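Local structure of mandelate racemase/muconate lactonizing enzyme-like protein (Roseovarius sp. TM1035, 3RCY) at residues P113-L118 with H324-S328; W319-V323 with S350-E354; C193-R197 with I226-S230; L132-H138 with E152-C157; Y42-G47 with G384-E388. The protein probably works as a magnesium-dependent enzyme of the enolase superfamily, related to mandelate racemase and muconate lactonizing enzyme, though its natural substrate is not established. One frame throughout, in Å; residues are numbered along the deposited sequence.

Contact 1: residues P113-L118 with H324-S328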
# COMPACT_ATOMS: atom_id res chain seq x y z
N PRO A 113 -31.31 -20.08 29.10
CA PRO A 113 -30.24 -20.67 28.30
C PRO A 113 -29.12 -19.66 28.07
O PRO A 113 -29.37 -18.45 28.10
CB PRO A 113 -30.92 -21.02 26.97
CG PRO A 113 -32.22 -20.31 26.98
CD PRO A 113 -32.60 -20.04 28.39
N VAL A 114 -27.91 -20.15 27.86
CA VAL A 114 -26.76 -19.28 27.62
C VAL A 114 -27.01 -18.28 26.47
O VAL A 114 -26.73 -17.09 26.61
CB VAL A 114 -25.46 -20.10 27.43
CG1 VAL A 114 -24.30 -19.22 26.93
CG2 VAL A 114 -25.07 -20.78 28.74
N TRP A 115 -27.54 -18.76 25.34
CA TRP A 115 -27.80 -17.87 24.19
C TRP A 115 -28.66 -16.65 24.54
O TRP A 115 -28.48 -15.57 23.96
CB TRP A 115 -28.38 -18.62 22.97
CG TRP A 115 -29.69 -19.34 23.20
CD1 TRP A 115 -29.86 -20.68 23.38
CD2 TRP A 115 -31.00 -18.76 23.26
NE1 TRP A 115 -31.19 -20.97 23.56
CE2 TRP A 115 -31.92 -19.81 23.49
CE3 TRP A 115 -31.50 -17.45 23.15
CZ2 TRP A 115 -33.30 -19.60 23.62
CZ3 TRP A 115 -32.87 -17.24 23.28
CH2 TRP A 115 -33.75 -18.31 23.51
N ALA A 116 -29.59 -16.83 25.48
CA ALA A 116 -30.47 -15.73 25.90
C ALA A 116 -29.68 -14.62 26.59
O ALA A 116 -30.13 -13.47 26.62
CB ALA A 116 -31.62 -16.24 26.80
N LEU A 117 -28.51 -14.96 27.14
CA LEU A 117 -27.63 -13.99 27.80
C LEU A 117 -26.65 -13.31 26.83
O LEU A 117 -25.94 -12.38 27.21
CB LEU A 117 -26.84 -14.66 28.95
CG LEU A 117 -27.63 -15.49 29.98
CD1 LEU A 117 -26.70 -16.10 31.03
CD2 LEU A 117 -28.76 -14.69 30.65
N LEU A 118 -26.62 -13.79 25.59
CA LEU A 118 -25.63 -13.34 24.61
C LEU A 118 -26.22 -12.46 23.51
O LEU A 118 -25.73 -12.47 22.38
CB LEU A 118 -24.92 -14.56 23.98
CG LEU A 118 -24.19 -15.55 24.90
CD1 LEU A 118 -23.72 -16.76 24.08
CD2 LEU A 118 -23.00 -14.87 25.61
N HIS A 324 -24.86 -22.60 21.68
CA HIS A 324 -25.33 -21.34 22.29
C HIS A 324 -24.71 -20.09 21.65
O HIS A 324 -25.41 -19.09 21.42
CB HIS A 324 -25.08 -21.37 23.80
CG HIS A 324 -26.01 -22.30 24.51
ND1 HIS A 324 -27.27 -21.90 24.92
CD2 HIS A 324 -25.92 -23.62 24.80
CE1 HIS A 324 -27.89 -22.93 25.47
NE2 HIS A 324 -27.09 -23.99 25.40
N PHE A 325 -23.41 -20.17 21.39
CA PHE A 325 -22.69 -19.12 20.69
C PHE A 325 -23.34 -18.87 19.32
O PHE A 325 -23.73 -17.74 19.00
CB PHE A 325 -21.21 -19.52 20.54
CG PHE A 325 -20.41 -18.63 19.61
CD1 PHE A 325 -20.15 -17.30 19.94
CD2 PHE A 325 -19.90 -19.14 18.42
CE1 PHE A 325 -19.41 -16.49 19.08
CE2 PHE A 325 -19.14 -18.33 17.56
CZ PHE A 325 -18.90 -17.00 17.90
N ALA A 326 -23.47 -19.94 18.54
CA ALA A 326 -24.06 -19.89 17.19
C ALA A 326 -25.50 -19.37 17.19
O ALA A 326 -25.89 -18.64 16.28
CB ALA A 326 -24.01 -21.25 16.54
N ALA A 327 -26.29 -19.76 18.19
CA ALA A 327 -27.70 -19.33 18.29
C ALA A 327 -27.84 -17.81 18.40
O ALA A 327 -28.87 -17.25 18.00
CB ALA A 327 -28.36 -19.99 19.48
N SER A 328 -26.79 -17.16 18.90
CA SER A 328 -26.84 -15.74 19.28
C SER A 328 -26.20 -14.77 18.28
O SER A 328 -26.26 -13.55 18.48
CB SER A 328 -26.16 -15.55 20.64
OG SER A 328 -24.74 -15.63 20.51
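The rings of Trp-115 and His-324 meet rim to rim, their planes 18° apart and neither over the other's face. Pro-113 CG and Ala-116 CB lie on one face of the indole. At the edge of the imidazole, in its plane, sits Pro-113 CB, 3.9 Å from His-324 CE1. Trp-115 N donates to His-324 ND1 at 3.2 Å, tilted slightly from the ring plane. The Val-114 and His-324 side chains cross at about a right angle, with Val-114 CB 3.6 Å from His-324 ND1. The other ring nitrogen, NE2, bonds to Leu-366 O, so His-324 joins two loops. With alanine in place of His-324, Trp-115 N and Leu-366 O would probably lose their partner, and a gap would open beside Val-114.

One turn further along the helix, Trp-115 CB packs on Ala-327 CB at 3.7 Å. Ser-328 OG turns back to Phe-325 O at 2.8 Å, beside Leu-118 CB. The loop from helix 89-110 to strand 126-131 of the barrel domain is thus set against the end of helix 316-327. Val-114 and Leu-118 reach Trp-103 of helix 89-110, Leu-118 reaches helix 290-302, and Ala-327 touches Ile-126 of strand 126-131.

Contact 2: residues W319-V323 with S350-E354; sequences WAANV and SIRVE
Ala-320 and Ile-351 mark the closest approach of the two backbones, 7.3 Å between their CA atoms, so side chains bridge the space between helix 316-327 and the extended chain at 350-354. Trp-319 does most of this. Its CG is anti to the backbone N (chi1 -173°), and the indole reaches outward from the helix with its six-membered ring foremost. The rim atom Trp-319 CZ3 comes within 3.3 Å of Ile-351 O, which lies in the ring plane. Trp-319 CZ3 also meets Ile-351 CG2 at 3.7 Å. Farther along the rim, Trp-319 CZ2 touches Val-353 CG2 at 3.8 Å, the two side chains crossing at about a right angle. Val-323 CG2, one helical turn on, lies over one indole face.

Ile-351 is forked against the helix. Its CG2 branch serves Trp-319, while Ile-351 CD1 extends to Ala-320 CB at 3.7 Å. A serine in place of Trp-319 would probably open a gap before Ile-351 and Val-353 and deprive Ile-351 O of its aromatic C-H neighbour.

Ile-358 touches Trp-319, Val-323, Ile-351 and Val-353 and closes the cluster. Arg-352 points away from the helix and pairs with Asp-344. Helix 316-327 of the barrel domain is thus packed against the chain leading into the strand pair 353-354 and 357-358. No hydrogen bond joins the two segments. Their cohesion rests on apolar packing, with one carbonyl oxygen at the rim of the indole.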
# COMPACT_ATOMS: atom_id res chain seq x y z
N TRP A 319 -19.16 -28.66 22.27
CA TRP A 319 -20.18 -28.52 21.23
C TRP A 319 -21.40 -27.75 21.72
O TRP A 319 -21.97 -26.97 20.96
CB TRP A 319 -20.59 -29.89 20.70
CG TRP A 319 -21.51 -29.84 19.53
CD1 TRP A 319 -21.27 -29.25 18.31
CD2 TRP A 319 -22.82 -30.39 19.45
NE1 TRP A 319 -22.35 -29.41 17.48
CE2 TRP A 319 -23.32 -30.11 18.15
CE3 TRP A 319 -23.63 -31.10 20.35
CZ2 TRP A 319 -24.59 -30.52 17.74
CZ3 TRP A 319 -24.90 -31.50 19.93
CH2 TRP A 319 -25.36 -31.21 18.64
N ALA A 320 -21.81 -27.97 22.97
CA ALA A 320 -22.92 -27.21 23.55
C ALA A 320 -22.60 -25.71 23.60
O ALA A 320 -23.46 -24.88 23.29
CB ALA A 320 -23.29 -27.73 24.93
N ALA A 321 -21.37 -25.38 23.97
CA ALA A 321 -20.90 -23.99 23.93
C ALA A 321 -21.03 -23.42 22.52
O ALA A 321 -21.58 -22.33 22.34
CB ALA A 321 -19.46 -23.86 24.46
N ASN A 322 -20.57 -24.19 21.53
CA ASN A 322 -20.69 -23.81 20.12
C ASN A 322 -22.13 -23.47 19.71
O ASN A 322 -22.37 -22.53 18.95
CB ASN A 322 -20.17 -24.92 19.21
CG ASN A 322 -18.67 -25.15 19.35
OD1 ASN A 322 -17.97 -24.39 20.01
ND2 ASN A 322 -18.18 -26.21 18.72
N VAL A 323 -23.08 -24.27 20.19
CA VAL A 323 -24.48 -24.13 19.82
C VAL A 323 -25.09 -22.86 20.39
O VAL A 323 -25.75 -22.11 19.67
CB VAL A 323 -25.30 -25.40 20.18
CG1 VAL A 323 -26.80 -25.15 20.03
CG2 VAL A 323 -24.86 -26.58 19.30
N SER A 350 -29.07 -34.40 25.24
CA SER A 350 -29.62 -33.08 25.58
C SER A 350 -29.73 -32.16 24.37
O SER A 350 -30.67 -31.37 24.30
CB SER A 350 -28.74 -32.40 26.64
OG SER A 350 -28.92 -33.01 27.90
N ILE A 351 -28.76 -32.24 23.46
CA ILE A 351 -28.74 -31.46 22.23
C ILE A 351 -28.36 -32.41 21.10
O ILE A 351 -27.41 -33.16 21.23
CB ILE A 351 -27.71 -30.30 22.29
CG1 ILE A 351 -27.93 -29.42 23.54
CG2 ILE A 351 -27.77 -29.44 21.03
CD1 ILE A 351 -26.78 -28.46 23.82
N ARG A 352 -29.09 -32.36 19.98
CA ARG A 352 -28.86 -33.27 18.86
C ARG A 352 -28.99 -32.59 17.50
O ARG A 352 -29.74 -31.62 17.36
CB ARG A 352 -29.84 -34.46 18.92
CG ARG A 352 -29.51 -35.49 19.99
CD ARG A 352 -30.66 -36.44 20.20
NE ARG A 352 -30.30 -37.45 21.18
CZ ARG A 352 -31.17 -38.19 21.86
NH1 ARG A 352 -32.48 -38.03 21.68
NH2 ARG A 352 -30.73 -39.08 22.73
N VAL A 353 -28.26 -33.12 16.52
CA VAL A 353 -28.48 -32.75 15.12
C VAL A 353 -29.71 -33.51 14.64
O VAL A 353 -29.76 -34.74 14.73
CB VAL A 353 -27.26 -33.08 14.22
CG1 VAL A 353 -27.56 -32.74 12.75
CG2 VAL A 353 -26.02 -32.33 14.68
N GLU A 354 -30.71 -32.80 14.14
CA GLU A 354 -31.91 -33.43 13.59
C GLU A 354 -32.17 -32.92 12.17
O GLU A 354 -32.35 -31.72 11.96
CB GLU A 354 -33.10 -33.22 14.54
CG GLU A 354 -32.89 -33.89 15.90
CD GLU A 354 -34.01 -33.65 16.90
OE1 GLU A 354 -34.75 -32.64 16.78
OE2 GLU A 354 -34.13 -34.49 17.83

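Contact 3: residues C193-R197 with I226-S230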
# COMPACT_ATOMS: atom_id res chain seq x y z
N CYS A 193 -13.35 -34.72 -4.78
CA CYS A 193 -14.31 -33.66 -5.09
C CYS A 193 -15.26 -34.08 -6.20
O CYS A 193 -16.46 -33.87 -6.08
CB CYS A 193 -13.59 -32.36 -5.47
SG CYS A 193 -12.79 -31.52 -4.08
N ARG A 194 -14.72 -34.67 -7.26
CA ARG A 194 -15.54 -35.10 -8.40
C ARG A 194 -16.59 -36.14 -7.98
O ARG A 194 -17.78 -35.99 -8.30
CB ARG A 194 -14.64 -35.66 -9.54
CG ARG A 194 -15.42 -36.21 -10.75
CD ARG A 194 -14.50 -36.66 -11.90
NE ARG A 194 -13.46 -37.62 -11.51
CZ ARG A 194 -13.60 -38.95 -11.54
NH1 ARG A 194 -14.75 -39.50 -11.93
NH2 ARG A 194 -12.59 -39.73 -11.18
N LYS A 195 -16.15 -37.17 -7.26
CA LYS A 195 -17.04 -38.26 -6.85
C LYS A 195 -18.04 -37.85 -5.77
O LYS A 195 -19.20 -38.28 -5.79
CB LYS A 195 -16.25 -39.51 -6.46
CG LYS A 195 -15.55 -40.15 -7.66
CD LYS A 195 -14.86 -41.46 -7.33
CE LYS A 195 -14.25 -42.04 -8.59
NZ LYS A 195 -13.51 -43.30 -8.33
N ILE A 196 -17.59 -37.02 -4.83
CA ILE A 196 -18.49 -36.51 -3.79
C ILE A 196 -19.53 -35.55 -4.38
O ILE A 196 -20.71 -35.64 -4.05
CB ILE A 196 -17.71 -35.91 -2.57
CG1 ILE A 196 -16.92 -37.02 -1.86
CG2 ILE A 196 -18.67 -35.24 -1.57
CD1 ILE A 196 -15.79 -36.52 -0.95
N ARG A 197 -19.10 -34.65 -5.27
CA ARG A 197 -20.04 -33.77 -5.97
C ARG A 197 -21.05 -34.58 -6.78
O ARG A 197 -22.25 -34.28 -6.77
CB ARG A 197 -19.31 -32.75 -6.86
CG ARG A 197 -20.22 -31.89 -7.77
CD ARG A 197 -21.17 -31.01 -6.95
NE ARG A 197 -20.43 -29.95 -6.28
CZ ARG A 197 -20.81 -29.34 -5.16
NH1 ARG A 197 -20.05 -28.38 -4.65
NH2 ARG A 197 -21.92 -29.70 -4.53
N ILE A 226 -8.95 -28.00 -7.45
CA ILE A 226 -10.26 -28.39 -6.93
C ILE A 226 -11.33 -27.31 -7.14
O ILE A 226 -12.51 -27.54 -6.87
CB ILE A 226 -10.18 -28.83 -5.43
CG1 ILE A 226 -9.69 -27.68 -4.53
CG2 ILE A 226 -9.28 -30.07 -5.27
CD1 ILE A 226 -9.99 -27.86 -3.04
N GLU A 227 -10.92 -26.13 -7.63
CA GLU A 227 -11.86 -25.05 -7.99
C GLU A 227 -13.10 -25.47 -8.81
O GLU A 227 -14.19 -25.00 -8.51
CB GLU A 227 -11.13 -23.90 -8.71
CG GLU A 227 -10.43 -22.96 -7.75
CD GLU A 227 -9.49 -21.98 -8.43
OE1 GLU A 227 -9.55 -21.81 -9.67
OE2 GLU A 227 -8.70 -21.36 -7.69
N PRO A 228 -12.93 -26.34 -9.83
CA PRO A 228 -14.10 -26.69 -10.67
C PRO A 228 -15.27 -27.37 -9.94
O PRO A 228 -16.36 -27.44 -10.49
CB PRO A 228 -13.51 -27.65 -11.72
CG PRO A 228 -12.06 -27.31 -11.76
CD PRO A 228 -11.70 -26.99 -10.34
N TYR A 229 -15.05 -27.84 -8.71
CA TYR A 229 -16.09 -28.57 -7.98
C TYR A 229 -16.85 -27.68 -7.02
O TYR A 229 -17.70 -28.15 -6.26
CB TYR A 229 -15.50 -29.83 -7.33
CG TYR A 229 -14.83 -30.64 -8.40
CD1 TYR A 229 -15.58 -31.45 -9.27
CD2 TYR A 229 -13.46 -30.50 -8.64
CE1 TYR A 229 -14.96 -32.14 -10.31
CE2 TYR A 229 -12.84 -31.19 -9.67
CZ TYR A 229 -13.60 -32.01 -10.49
OH TYR A 229 -12.97 -32.68 -11.51
N SER A 230 -16.53 -26.38 -7.09
CA SER A 230 -17.16 -25.35 -6.27
C SER A 230 -17.20 -25.69 -4.76
O SER A 230 -18.26 -25.61 -4.14
CB SER A 230 -18.56 -25.02 -6.82
OG SER A 230 -19.11 -23.91 -6.12
O HOH W 1 -19.90 -26.66 -2.25
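Arg-197 reaches Tyr-229 by folding its chain. CG leaves anti to the backbone N (chi1 173°), then bends at chi2 (63°) and chi3 (70°) turn the guanidinium across to the 3-10 turn at 227-229. There NE and NH1 grip one atom, Tyr-229 O, side-on. The NH1 bond is the shorter and straighter, 2.9 Å from Arg-197 NH1 to Tyr-229 O, and comes close to the line of the carbonyl. Arg-197 NE is 3.3 Å from Tyr-229 O, in a more bent bond. The oxygen lies in the guanidinium plane, and so does a water that accepts from Arg-197 NH1 at 3.0 Å and donates to Ser-230 O at 2.7 Å. The third nitrogen, NH2, bonds to Gly-201 O and Ala-204 O.

Beside this polar grip the Tyr-229 ring packs on the helix. Cys-193 CB rests 3.6 Å from Tyr-229 CG, and the backbone at Cys-193 and Arg-194 covers one ring face. Pro-228 CB lies over the opposite face. Arg-194 CB approaches Tyr-229 CE1 at 3.6 Å, the two side chains running side by side in the same direction. Cys-193 SG turns to Ile-226 CG2, 4.0 Å away, and both residues touch Phe-208 of strand 205-208.

The contact joins two outer helices of the barrel domain, 183-200 and 216-226, through the turn that leads to strand 233-235. Ser-230 OG continues to Arg-221 of a neighbouring subunit. The arginine thus satisfies backbone carbonyls from both sides of the join, and its several bonds are likely to fix the rotation of the guanidinium.

Contact 4: residues L132-H138 with E152-C157; sequences LYPLPHH and ESAADC
Glu-152 OE1 receives two histidines. His-138 NE2 donates to Glu-152 OE1 at 2.7 Å, with the oxygen in its ring plane and the ring turned only 24° from the carboxylate. His-137 NE2 donates to the same OE1 at 2.9 Å, on the syn side but tilted out of the carboxylate plane, its ring 51° from that plane. Next along the helix, Ser-153 OG donates to Tyr-133 O at 2.7 Å. Its CB and OG also lie beside Leu-132 CB and the His-138 ring edge.

Apolar contacts flank these bonds. Leu-132 CD2 presses on Ala-154 CA at 3.5 Å and touches Cys-157 SG at 4.0 Å. Leu-135 sets CG against Ser-153 OG and stretches CD2 to Asp-156 OD2, 3.7 Å away. Asp-156 itself pairs with Arg-160.

A second shell holds the histidines. Leu-135 to His-138 form a type I beta turn. Leu-135 N donates to His-138 ND1 at 2.9 Å from well outside the ring plane, which uses ND1 and directs NE2 to the glutamate. His-138 CD2 lies over one face of the His-137 ring, and Phe-143 meets the His-138 ring.

This ties the loop after barrel strand 126-131 to helix 147-159, within the same barrel domain. One carboxylate oxygen holds two imidazoles together, and its negative charge would probably favour a proton on each NE2.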
# COMPACT_ATOMS: atom_id res chain seq x y z
N LEU A 132 -16.84 -36.70 6.75
CA LEU A 132 -17.20 -38.01 6.22
C LEU A 132 -16.45 -39.10 6.99
O LEU A 132 -15.22 -39.19 6.94
CB LEU A 132 -16.88 -38.10 4.73
CG LEU A 132 -17.63 -37.09 3.86
CD1 LEU A 132 -17.17 -37.17 2.41
CD2 LEU A 132 -19.13 -37.32 3.99
N TYR A 133 -17.20 -39.92 7.73
CA TYR A 133 -16.62 -41.01 8.52
C TYR A 133 -16.92 -42.34 7.83
O TYR A 133 -17.90 -42.44 7.08
CB TYR A 133 -17.19 -41.02 9.94
CG TYR A 133 -16.80 -39.80 10.76
CD1 TYR A 133 -15.52 -39.68 11.29
CD2 TYR A 133 -17.72 -38.77 11.01
CE1 TYR A 133 -15.15 -38.57 12.05
CE2 TYR A 133 -17.36 -37.65 11.77
CZ TYR A 133 -16.07 -37.57 12.28
OH TYR A 133 -15.69 -36.48 13.03
N PRO A 134 -16.09 -43.38 8.09
CA PRO A 134 -16.35 -44.69 7.50
C PRO A 134 -17.73 -45.20 7.89
O PRO A 134 -18.15 -45.05 9.05
CB PRO A 134 -15.27 -45.59 8.12
CG PRO A 134 -14.21 -44.67 8.59
CD PRO A 134 -14.89 -43.38 8.95
N LEU A 135 -18.44 -45.76 6.92
CA LEU A 135 -19.66 -46.52 7.17
C LEU A 135 -19.28 -47.90 7.72
O LEU A 135 -18.11 -48.28 7.66
CB LEU A 135 -20.48 -46.62 5.87
CG LEU A 135 -21.08 -45.29 5.37
CD1 LEU A 135 -21.84 -45.49 4.06
CD2 LEU A 135 -21.98 -44.64 6.42
N PRO A 136 -20.25 -48.66 8.26
CA PRO A 136 -19.91 -49.94 8.92
C PRO A 136 -19.20 -50.99 8.06
O PRO A 136 -18.47 -51.83 8.59
CB PRO A 136 -21.27 -50.46 9.40
CG PRO A 136 -22.08 -49.22 9.60
CD PRO A 136 -21.67 -48.31 8.47
N HIS A 137 -19.40 -50.95 6.74
CA HIS A 137 -18.74 -51.91 5.84
C HIS A 137 -17.39 -51.41 5.30
O HIS A 137 -16.69 -52.14 4.60
CB HIS A 137 -19.66 -52.26 4.67
CG HIS A 137 -19.90 -51.12 3.73
ND1 HIS A 137 -20.49 -49.94 4.12
CD2 HIS A 137 -19.60 -50.98 2.41
CE1 HIS A 137 -20.56 -49.12 3.08
NE2 HIS A 137 -20.03 -49.73 2.04
N HIS A 138 -17.03 -50.16 5.62
CA HIS A 138 -15.77 -49.58 5.16
C HIS A 138 -14.63 -49.98 6.08
O HIS A 138 -14.68 -49.71 7.29
CB HIS A 138 -15.84 -48.04 5.16
CG HIS A 138 -16.76 -47.47 4.13
ND1 HIS A 138 -17.36 -46.24 4.28
CD2 HIS A 138 -17.17 -47.94 2.93
CE1 HIS A 138 -18.10 -45.97 3.21
NE2 HIS A 138 -17.99 -46.99 2.38
N GLU A 152 -19.81 -42.71 -0.78
CA GLU A 152 -20.87 -43.46 -0.08
C GLU A 152 -21.25 -42.80 1.25
O GLU A 152 -22.44 -42.67 1.58
CB GLU A 152 -20.46 -44.92 0.16
CG GLU A 152 -20.43 -45.77 -1.10
CD GLU A 152 -20.18 -47.24 -0.81
OE1 GLU A 152 -19.51 -47.58 0.19
OE2 GLU A 152 -20.67 -48.07 -1.61
N SER A 153 -20.25 -42.37 2.02
CA SER A 153 -20.50 -41.68 3.29
C SER A 153 -21.22 -40.36 3.06
O SER A 153 -22.11 -40.00 3.83
CB SER A 153 -19.20 -41.46 4.07
OG SER A 153 -18.69 -42.70 4.51
N ALA A 154 -20.85 -39.66 1.99
CA ALA A 154 -21.49 -38.39 1.62
C ALA A 154 -22.97 -38.58 1.27
O ALA A 154 -23.81 -37.81 1.72
CB ALA A 154 -20.75 -37.73 0.47
N ALA A 155 -23.26 -39.61 0.46
CA ALA A 155 -24.63 -39.97 0.10
C ALA A 155 -25.46 -40.26 1.35
O ALA A 155 -26.59 -39.80 1.46
CB ALA A 155 -24.66 -41.17 -0.85
N ASP A 156 -24.87 -40.98 2.30
CA ASP A 156 -25.55 -41.27 3.55
C ASP A 156 -25.77 -40.01 4.41
O ASP A 156 -26.86 -39.81 4.95
CB ASP A 156 -24.82 -42.35 4.34
CG ASP A 156 -25.64 -42.89 5.48
OD1 ASP A 156 -26.74 -43.44 5.23
OD2 ASP A 156 -25.21 -42.75 6.62
N CYS A 157 -24.76 -39.15 4.52
CA CYS A 157 -24.91 -37.88 5.24
C CYS A 157 -26.05 -37.03 4.67
O CYS A 157 -26.88 -36.49 5.40
CB CYS A 157 -23.61 -37.08 5.21
SG CYS A 157 -22.37 -37.74 6.27

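Contact 5: residues Y42-G47 with G384-E388; sequences YAASVG and GLHLE
Tyr-42 turns the edge of its ring toward the face of the His-386 imidazole in an offset edge-to-face pair. The planes stand 75° apart and the centroids are 5.2 Å apart. The closest atoms are Tyr-42 CE1 and His-386 NE2, at 3.4 Å. Both rings swing in with CG anti to the backbone N, which for His-386 (chi1 161°) carries the imidazole over to the tyrosine. His-386 ND1 bonds to Tyr-23 O, and this helps to set the ring's rotation. Past the ring, Leu-387 CD1 comes within 4.0 Å of Tyr-42 OH.

Ala-44 CB packs 3.8 Å from His-386 CB. Leu-385 spreads its two methyls over the backbone of the 42-47 loop. Leu-385 CD1 touches Ala-44 O at 3.3 Å, and its CD2 lies 3.4 Å from Gly-47 N. Gly-47 holds the N-cap position of helix 48-63, and its N bonds to Asp-57 of a neighbouring subunit. Ser-45 OG reaches Asp-88 of that neighbouring subunit.

Within 384-388, Glu-388 OE2 accepts Leu-385 N at 3.0 Å from above the carboxylate plane, linking the two ends of 385-388.

The contact brings a loop of the N-terminal domain against a chain segment near the C-terminus. No hydrogen bond crosses between them. The join depends on the aromatic pair and on leucine packing, while His-386 ND1, Ser-45 OG and Gly-47 N bond outside the two segments.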
# COMPACT_ATOMS: atom_id res chain seq x y z
N TYR A 42 -9.60 -27.28 25.32
CA TYR A 42 -9.03 -27.78 24.09
C TYR A 42 -7.58 -27.32 24.05
O TYR A 42 -7.28 -26.17 23.68
CB TYR A 42 -9.84 -27.27 22.89
CG TYR A 42 -9.59 -28.03 21.60
CD1 TYR A 42 -10.05 -29.33 21.43
CD2 TYR A 42 -8.90 -27.43 20.54
CE1 TYR A 42 -9.83 -30.03 20.25
CE2 TYR A 42 -8.68 -28.12 19.35
CZ TYR A 42 -9.15 -29.42 19.21
OH TYR A 42 -8.92 -30.10 18.04
N ALA A 43 -6.68 -28.21 24.47
CA ALA A 43 -5.27 -27.90 24.62
C ALA A 43 -4.46 -29.19 24.72
O ALA A 43 -4.65 -29.98 25.65
CB ALA A 43 -5.05 -27.05 25.87
N ALA A 44 -3.57 -29.42 23.75
CA ALA A 44 -2.78 -30.65 23.73
C ALA A 44 -1.32 -30.44 23.33
O ALA A 44 -0.68 -31.37 22.84
CB ALA A 44 -3.42 -31.69 22.84
N SER A 45 -0.77 -29.25 23.56
CA SER A 45 0.67 -29.05 23.37
C SER A 45 1.43 -29.96 24.33
O SER A 45 2.50 -30.47 24.01
CB SER A 45 1.07 -27.60 23.60
OG SER A 45 0.20 -26.71 22.91
N VAL A 46 0.86 -30.14 25.52
CA VAL A 46 1.36 -31.08 26.53
C VAL A 46 0.20 -32.00 26.90
O VAL A 46 -0.96 -31.68 26.64
CB VAL A 46 1.93 -30.34 27.77
CG1 VAL A 46 3.22 -29.61 27.42
CG2 VAL A 46 0.89 -29.37 28.37
N GLY A 47 0.52 -33.16 27.49
CA GLY A 47 -0.47 -34.17 27.82
C GLY A 47 -1.45 -33.79 28.92
O GLY A 47 -1.29 -32.74 29.57
N GLY A 384 -0.27 -40.67 24.52
CA GLY A 384 -0.31 -39.75 23.38
C GLY A 384 -1.07 -38.47 23.67
O GLY A 384 -1.64 -38.29 24.75
N LEU A 385 -1.06 -37.56 22.70
CA LEU A 385 -1.80 -36.31 22.82
C LEU A 385 -3.13 -36.47 22.10
O LEU A 385 -3.33 -37.46 21.38
CB LEU A 385 -0.99 -35.15 22.23
CG LEU A 385 0.38 -34.94 22.90
CD1 LEU A 385 1.23 -33.99 22.09
CD2 LEU A 385 0.22 -34.43 24.32
N HIS A 386 -4.04 -35.51 22.32
CA HIS A 386 -5.38 -35.54 21.75
C HIS A 386 -5.33 -35.79 20.24
O HIS A 386 -6.05 -36.65 19.72
CB HIS A 386 -6.11 -34.23 22.10
CG HIS A 386 -7.28 -33.93 21.23
ND1 HIS A 386 -8.52 -34.51 21.40
CD2 HIS A 386 -7.41 -33.09 20.17
CE1 HIS A 386 -9.36 -34.05 20.49
NE2 HIS A 386 -8.71 -33.19 19.73
N LEU A 387 -4.46 -35.05 19.56
CA LEU A 387 -4.07 -35.29 18.16
C LEU A 387 -2.55 -35.18 18.09
O LEU A 387 -1.94 -34.58 18.97
CB LEU A 387 -4.69 -34.26 17.23
CG LEU A 387 -6.20 -34.34 16.97
CD1 LEU A 387 -6.69 -33.00 16.40
CD2 LEU A 387 -6.53 -35.50 16.04
N GLU A 388 -1.95 -35.73 17.03
CA GLU A 388 -0.49 -35.69 16.87
C GLU A 388 -0.07 -35.42 15.43
O GLU A 388 -0.82 -35.70 14.50
CB GLU A 388 0.15 -37.00 17.37
CG GLU A 388 0.20 -37.10 18.89
CD GLU A 388 0.56 -38.49 19.41
OE1 GLU A 388 0.58 -39.45 18.61
OE2 GLU A 388 0.83 -38.61 20.62

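Contacts 1 and 2 share helix 316-327 and have centres 12 Å apart. The first uses its C-terminal end, the second the turns before it. Contacts 3 and 4 touch directly: Ile-196 CD1 meets Leu-132 CD1 at 3.7 Å, and Ile-196 CG2 meets Ala-154 CB at 3.8 Å, so helix 183-200 packs on helix 147-159 and on the loop after strand 126-131. Contact 5 stands about 10 Å from contact 4 at the nearest atoms. Of the five, its side chains come nearest the magnesium bound at Glu-235 and Glu-261, probably the active site: Tyr-42 is about 8 Å away. The Ser-45 side chain is about 11 Å from a ribofuranose, the Tyr-133 side chain about 10 Å from magnesium.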